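Local coordinates for protein carbonic anhydrase (Porphyridium purpureum, PDB 1DDZ) that probably catalyses the reversible hydration of carbon dioxide to hydrogencarbonate and a proton, using bound zinc, at residues Gly141-Arg153 with Met361-Tyr373. Residues are numbered along the deposited sequence; the frame is centred on the assembly and turned at random.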
loop_
_atom_site.group_PDB
_atom_site.type_symbol
_atom_site.label_atom_id
_atom_site.label_comp_id
_atom_site.label_asym_id
_atom_site.label_seq_id
_atom_site.Cartn_x
_atom_site.Cartn_y
_atom_site.Cartn_z
ATOM N N GLY A 141 15.548 -3.604 18.042
ATOM C CA GLY A 141 16.147 -4.811 18.565
ATOM C C GLY A 141 15.857 -6.176 18.001
ATOM O O GLY A 141 16.217 -7.160 18.631
ATOM N N ASP A 142 15.236 -6.269 16.835
ATOM C CA ASP A 142 14.927 -7.584 16.273
ATOM C C ASP A 142 15.095 -7.501 14.788
ATOM O O ASP A 142 14.837 -6.456 14.213
ATOM C CB ASP A 142 13.478 -7.989 16.578
ATOM C CG ASP A 142 13.171 -7.985 18.059
ATOM O OD1 ASP A 142 13.478 -8.995 18.745
ATOM O OD2 ASP A 142 12.638 -6.957 18.536
ATOM N N SER A 143 15.541 -8.583 14.165
ATOM C CA SER A 143 15.709 -8.580 12.723
ATOM C C SER A 143 15.163 -9.871 12.119
ATOM O O SER A 143 14.667 -10.736 12.852
ATOM C CB SER A 143 17.172 -8.352 12.341
ATOM O OG SER A 143 17.995 -9.360 12.897
ATOM N N ARG A 144 15.184 -9.970 10.794
ATOM C CA ARG A 144 14.692 -11.156 10.111
ATOM C C ARG A 144 13.226 -11.422 10.503
ATOM O O ARG A 144 12.849 -12.564 10.758
ATOM C CB ARG A 144 15.565 -12.360 10.498
ATOM C CG ARG A 144 17.020 -12.273 10.028
ATOM C CD ARG A 144 17.895 -13.383 10.621
ATOM N NE ARG A 144 18.232 -13.114 12.022
ATOM C CZ ARG A 144 18.216 -14.022 13.000
ATOM N NH1 ARG A 144 17.878 -15.281 12.743
ATOM N NH2 ARG A 144 18.528 -13.670 14.247
ATOM N N LEU A 145 12.427 -10.365 10.629
ATOM C CA LEU A 145 11.029 -10.521 11.024
ATOM C C LEU A 145 10.059 -10.831 9.875
ATOM O O LEU A 145 8.879 -11.065 10.120
ATOM C CB LEU A 145 10.550 -9.295 11.803
ATOM C CG LEU A 145 11.217 -8.996 13.155
ATOM C CD1 LEU A 145 10.552 -7.800 13.782
ATOM C CD2 LEU A 145 11.107 -10.166 14.095
ATOM N N GLY A 146 10.545 -10.835 8.637
ATOM C CA GLY A 146 9.688 -11.118 7.501
ATOM C C GLY A 146 8.819 -9.956 7.034
ATOM O O GLY A 146 9.240 -8.788 7.063
ATOM N N LEU A 147 7.590 -10.274 6.626
ATOM C CA LEU A 147 6.609 -9.290 6.139
ATOM C C LEU A 147 6.631 -7.964 6.908
ATOM O O LEU A 147 6.799 -6.896 6.319
ATOM C CB LEU A 147 5.199 -9.890 6.216
ATOM C CG LEU A 147 3.846 -9.240 5.813
ATOM C CD1 LEU A 147 3.544 -7.926 6.504
ATOM C CD2 LEU A 147 3.772 -9.068 4.342
ATOM N N ILE A 148 6.407 -8.037 8.214
ATOM C CA ILE A 148 6.362 -6.846 9.039
ATOM C C ILE A 148 7.634 -5.983 9.067
ATOM O O ILE A 148 7.552 -4.787 9.368
ATOM C CB ILE A 148 5.927 -7.182 10.466
ATOM C CG1 ILE A 148 5.563 -5.891 11.203
ATOM C CG2 ILE A 148 7.022 -7.963 11.181
ATOM C CD1 ILE A 148 4.904 -6.128 12.499
ATOM N N ASP A 149 8.793 -6.554 8.742
ATOM C CA ASP A 149 10.020 -5.757 8.757
ATOM C C ASP A 149 9.972 -4.669 7.686
ATOM O O ASP A 149 10.582 -3.606 7.835
ATOM C CB ASP A 149 11.242 -6.648 8.549
ATOM C CG ASP A 149 12.024 -6.849 9.810
ATOM O OD1 ASP A 149 11.766 -6.135 10.806
ATOM O OD2 ASP A 149 12.913 -7.718 9.815
ATOM N N ASN A 150 9.189 -4.910 6.628
ATOM C CA ASN A 150 9.036 -3.938 5.538
ATOM C C ASN A 150 8.208 -2.746 6.031
ATOM O O ASN A 150 8.422 -1.604 5.640
ATOM C CB ASN A 150 8.394 -4.607 4.331
ATOM C CG ASN A 150 9.219 -5.773 3.798
ATOM O OD1 ASN A 150 10.310 -5.592 3.262
ATOM N ND2 ASN A 150 8.697 -6.981 3.946
ATOM N N TRP A 151 7.283 -3.011 6.945
ATOM C CA TRP A 151 6.467 -1.959 7.534
ATOM C C TRP A 151 7.413 -1.170 8.450
ATOM O O TRP A 151 7.487 0.055 8.391
ATOM C CB TRP A 151 5.336 -2.582 8.372
ATOM C CG TRP A 151 4.393 -1.578 8.979
ATOM C CD1 TRP A 151 4.398 -1.116 10.263
ATOM C CD2 TRP A 151 3.296 -0.923 8.319
ATOM N NE1 TRP A 151 3.375 -0.213 10.443
ATOM C CE2 TRP A 151 2.683 -0.079 9.269
ATOM C CE3 TRP A 151 2.773 -0.975 7.016
ATOM C CZ2 TRP A 151 1.567 0.708 8.961
ATOM C CZ3 TRP A 151 1.666 -0.190 6.711
ATOM C CH2 TRP A 151 1.077 0.639 7.683
ATOM N N LEU A 152 8.155 -1.899 9.282
ATOM C CA LEU A 152 9.098 -1.318 10.238
ATOM C C LEU A 152 10.271 -0.534 9.652
ATOM O O LEU A 152 10.929 0.196 10.391
ATOM C CB LEU A 152 9.595 -2.380 11.213
ATOM C CG LEU A 152 8.468 -3.046 12.009
ATOM C CD1 LEU A 152 9.039 -4.076 12.930
ATOM C CD2 LEU A 152 7.701 -2.004 12.794
ATOM N N ARG A 153 10.527 -0.671 8.347
ATOM C CA ARG A 153 11.590 0.088 7.698
ATOM C C ARG A 153 11.296 1.576 7.807
ATOM O O ARG A 153 12.207 2.370 7.775
ATOM C CB ARG A 153 11.726 -0.255 6.214
ATOM C CG ARG A 153 12.421 -1.553 5.879
ATOM C CD ARG A 153 13.689 -1.764 6.686
ATOM N NE ARG A 153 13.394 -2.387 7.984
ATOM C CZ ARG A 153 14.164 -3.292 8.581
ATOM N NH1 ARG A 153 15.291 -3.700 8.001
ATOM N NH2 ARG A 153 13.810 -3.782 9.766
ATOM N N MET A 361 -0.994 -4.080 3.405
ATOM C CA MET A 361 0.143 -4.151 4.330
ATOM C C MET A 361 -0.172 -3.706 5.743
ATOM O O MET A 361 0.347 -4.299 6.697
ATOM C CB MET A 361 1.361 -3.385 3.794
ATOM C CG MET A 361 2.060 -4.069 2.629
ATOM S SD MET A 361 2.862 -5.616 3.117
ATOM C CE MET A 361 4.257 -4.969 4.094
ATOM N N SER A 362 -1.002 -2.685 5.909
ATOM C CA SER A 362 -1.364 -2.264 7.265
ATOM C C SER A 362 -2.057 -3.428 7.992
ATOM O O SER A 362 -1.779 -3.713 9.152
ATOM C CB SER A 362 -2.270 -1.027 7.242
ATOM O OG SER A 362 -2.670 -0.688 8.559
ATOM N N PHE A 363 -2.988 -4.084 7.305
ATOM C CA PHE A 363 -3.706 -5.242 7.840
ATOM C C PHE A 363 -2.747 -6.439 8.047
ATOM O O PHE A 363 -2.690 -7.025 9.142
ATOM C CB PHE A 363 -4.897 -5.588 6.891
ATOM C CG PHE A 363 -5.332 -7.031 6.922
ATOM C CD1 PHE A 363 -5.266 -7.799 5.765
ATOM C CD2 PHE A 363 -5.794 -7.620 8.090
ATOM C CE1 PHE A 363 -5.650 -9.143 5.764
ATOM C CE2 PHE A 363 -6.178 -8.968 8.107
ATOM C CZ PHE A 363 -6.105 -9.726 6.933
ATOM N N LEU A 364 -1.975 -6.786 7.014
ATOM C CA LEU A 364 -1.037 -7.912 7.099
ATOM C C LEU A 364 0.017 -7.789 8.200
ATOM O O LEU A 364 0.329 -8.768 8.891
ATOM C CB LEU A 364 -0.371 -8.131 5.752
ATOM C CG LEU A 364 -1.310 -8.542 4.627
ATOM C CD1 LEU A 364 -0.593 -8.499 3.287
ATOM C CD2 LEU A 364 -1.867 -9.933 4.920
ATOM N N SER A 365 0.533 -6.580 8.401
ATOM C CA SER A 365 1.544 -6.330 9.431
ATOM C C SER A 365 0.987 -6.549 10.828
ATOM O O SER A 365 1.646 -7.155 11.668
ATOM C CB SER A 365 2.139 -4.923 9.265
ATOM O OG SER A 365 2.796 -4.812 7.996
ATOM N N VAL A 366 -0.230 -6.068 11.083
ATOM C CA VAL A 366 -0.863 -6.263 12.396
ATOM C C VAL A 366 -1.146 -7.753 12.599
ATOM O O VAL A 366 -0.864 -8.296 13.670
ATOM C CB VAL A 366 -2.204 -5.482 12.537
ATOM C CG1 VAL A 366 -2.840 -5.775 13.860
ATOM C CG2 VAL A 366 -1.983 -3.979 12.428
ATOM N N LEU A 367 -1.678 -8.407 11.559
ATOM C CA LEU A 367 -2.009 -9.841 11.585
ATOM C C LEU A 367 -0.776 -10.669 11.917
ATOM O O LEU A 367 -0.775 -11.433 12.879
ATOM C CB LEU A 367 -2.531 -10.293 10.214
ATOM C CG LEU A 367 -3.759 -11.200 10.041
ATOM C CD1 LEU A 367 -3.582 -12.009 8.794
ATOM C CD2 LEU A 367 -3.998 -12.110 11.224
ATOM N N GLN A 368 0.279 -10.500 11.133
ATOM C CA GLN A 368 1.514 -11.245 11.354
ATOM C C GLN A 368 2.063 -11.031 12.755
ATOM O O GLN A 368 2.388 -11.992 13.459
ATOM C CB GLN A 368 2.586 -10.873 10.332
ATOM C CG GLN A 368 3.827 -11.719 10.528
ATOM C CD GLN A 368 5.053 -11.143 9.880
ATOM O OE1 GLN A 368 5.081 -9.968 9.515
ATOM N NE2 GLN A 368 6.085 -11.963 9.743
ATOM N N TYR A 369 2.151 -9.767 13.161
ATOM C CA TYR A 369 2.651 -9.440 14.483
ATOM C C TYR A 369 1.850 -10.169 15.583
ATOM O O TYR A 369 2.428 -10.748 16.502
ATOM C CB TYR A 369 2.610 -7.932 14.707
ATOM C CG TYR A 369 3.280 -7.532 16.011
ATOM C CD1 TYR A 369 4.655 -7.338 16.064
ATOM C CD2 TYR A 369 2.549 -7.374 17.185
ATOM C CE1 TYR A 369 5.291 -7.006 17.243
ATOM C CE2 TYR A 369 3.178 -7.036 18.382
ATOM C CZ TYR A 369 4.556 -6.848 18.400
ATOM O OH TYR A 369 5.204 -6.513 19.573
ATOM N N ALA A 370 0.523 -10.168 15.464
ATOM C CA ALA A 370 -0.349 -10.806 16.455
ATOM C C ALA A 370 -0.325 -12.324 16.430
ATOM O O ALA A 370 -0.204 -12.968 17.461
ATOM C CB ALA A 370 -1.779 -10.318 16.270
ATOM N N VAL A 371 -0.479 -12.891 15.245
ATOM C CA VAL A 371 -0.509 -14.332 15.072
ATOM C C VAL A 371 0.858 -14.991 15.215
ATOM O O VAL A 371 1.014 -15.920 15.992
ATOM C CB VAL A 371 -1.109 -14.713 13.679
ATOM C CG1 VAL A 371 -1.077 -16.222 13.455
ATOM C CG2 VAL A 371 -2.540 -14.198 13.556
ATOM N N GLN A 372 1.844 -14.504 14.478
ATOM C CA GLN A 372 3.171 -15.102 14.524
ATOM C C GLN A 372 4.028 -14.780 15.732
ATOM O O GLN A 372 4.651 -15.668 16.296
ATOM C CB GLN A 372 3.944 -14.753 13.272
ATOM C CG GLN A 372 5.254 -15.487 13.183
ATOM C CD GLN A 372 5.989 -15.199 11.905
ATOM O OE1 GLN A 372 5.478 -14.519 11.025
ATOM N NE2 GLN A 372 7.219 -15.686 11.809
ATOM N N TYR A 373 4.062 -13.511 16.131
ATOM C CA TYR A 373 4.889 -13.091 17.257
ATOM C C TYR A 373 4.217 -13.077 18.624
ATOM O O TYR A 373 4.762 -13.617 19.578
ATOM C CB TYR A 373 5.568 -11.761 16.914
ATOM C CG TYR A 373 6.415 -11.910 15.662
ATOM C CD1 TYR A 373 6.307 -11.026 14.594
ATOM C CD2 TYR A 373 7.283 -12.993 15.526
ATOM C CE1 TYR A 373 7.054 -11.229 13.412
ATOM C CE2 TYR A 373 8.029 -13.201 14.358
ATOM C CZ TYR A 373 7.924 -12.326 13.304
ATOM O OH TYR A 373 8.769 -12.499 12.196
HETATM O O HOH W 1 8.320 -14.276 8.879
#
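Gln368 meets the backbone of Leu145 and Ile148 with both ends of its amide. Its OE1 accepts from Ile148 N at 2.7 Å, in the plane of the side-chain carbonyl. Its NE2 gives to Leu145 O at 3.0 Å; this bond is bent, with an N-H...O angle of 134°. The side chain is extended, with CG anti to the backbone N (chi1 -177°), and this carries the amide across to the loop. Gln372 OE1 takes a second bond from NE2, in the amide plane, and so helps to fix the amide's rotation. Tyr373 OH also donates to Leu145 O, from above that carbonyl plane, so two side chains grip one backbone oxygen.

The contact joins the two carbonic anhydrase repeats of one chain, each built around its own beta sheet. The helices cross at -121°, their axes 8.9 Å apart. Leu147 and Ile148 are knobs in neighbouring holes of helix 361-373. The side chains of Leu147 and Met361 meet tip to tip, with Leu147 CD2 3.8 Å from Met361 SD; Leu147 CD1 lies by Ser365 OG. Ile148 CD1 reaches Tyr369 CB, while CG2 lies at the edge of the Tyr373 ring. Ser365 CB sits over one face of the Trp151 indole, near its rim. Ser365 OG turns back to Met361 O. The side chain of Tyr369 also comes within about 4 Å of that of Asp76, a ligand of the first zinc (nearest atoms).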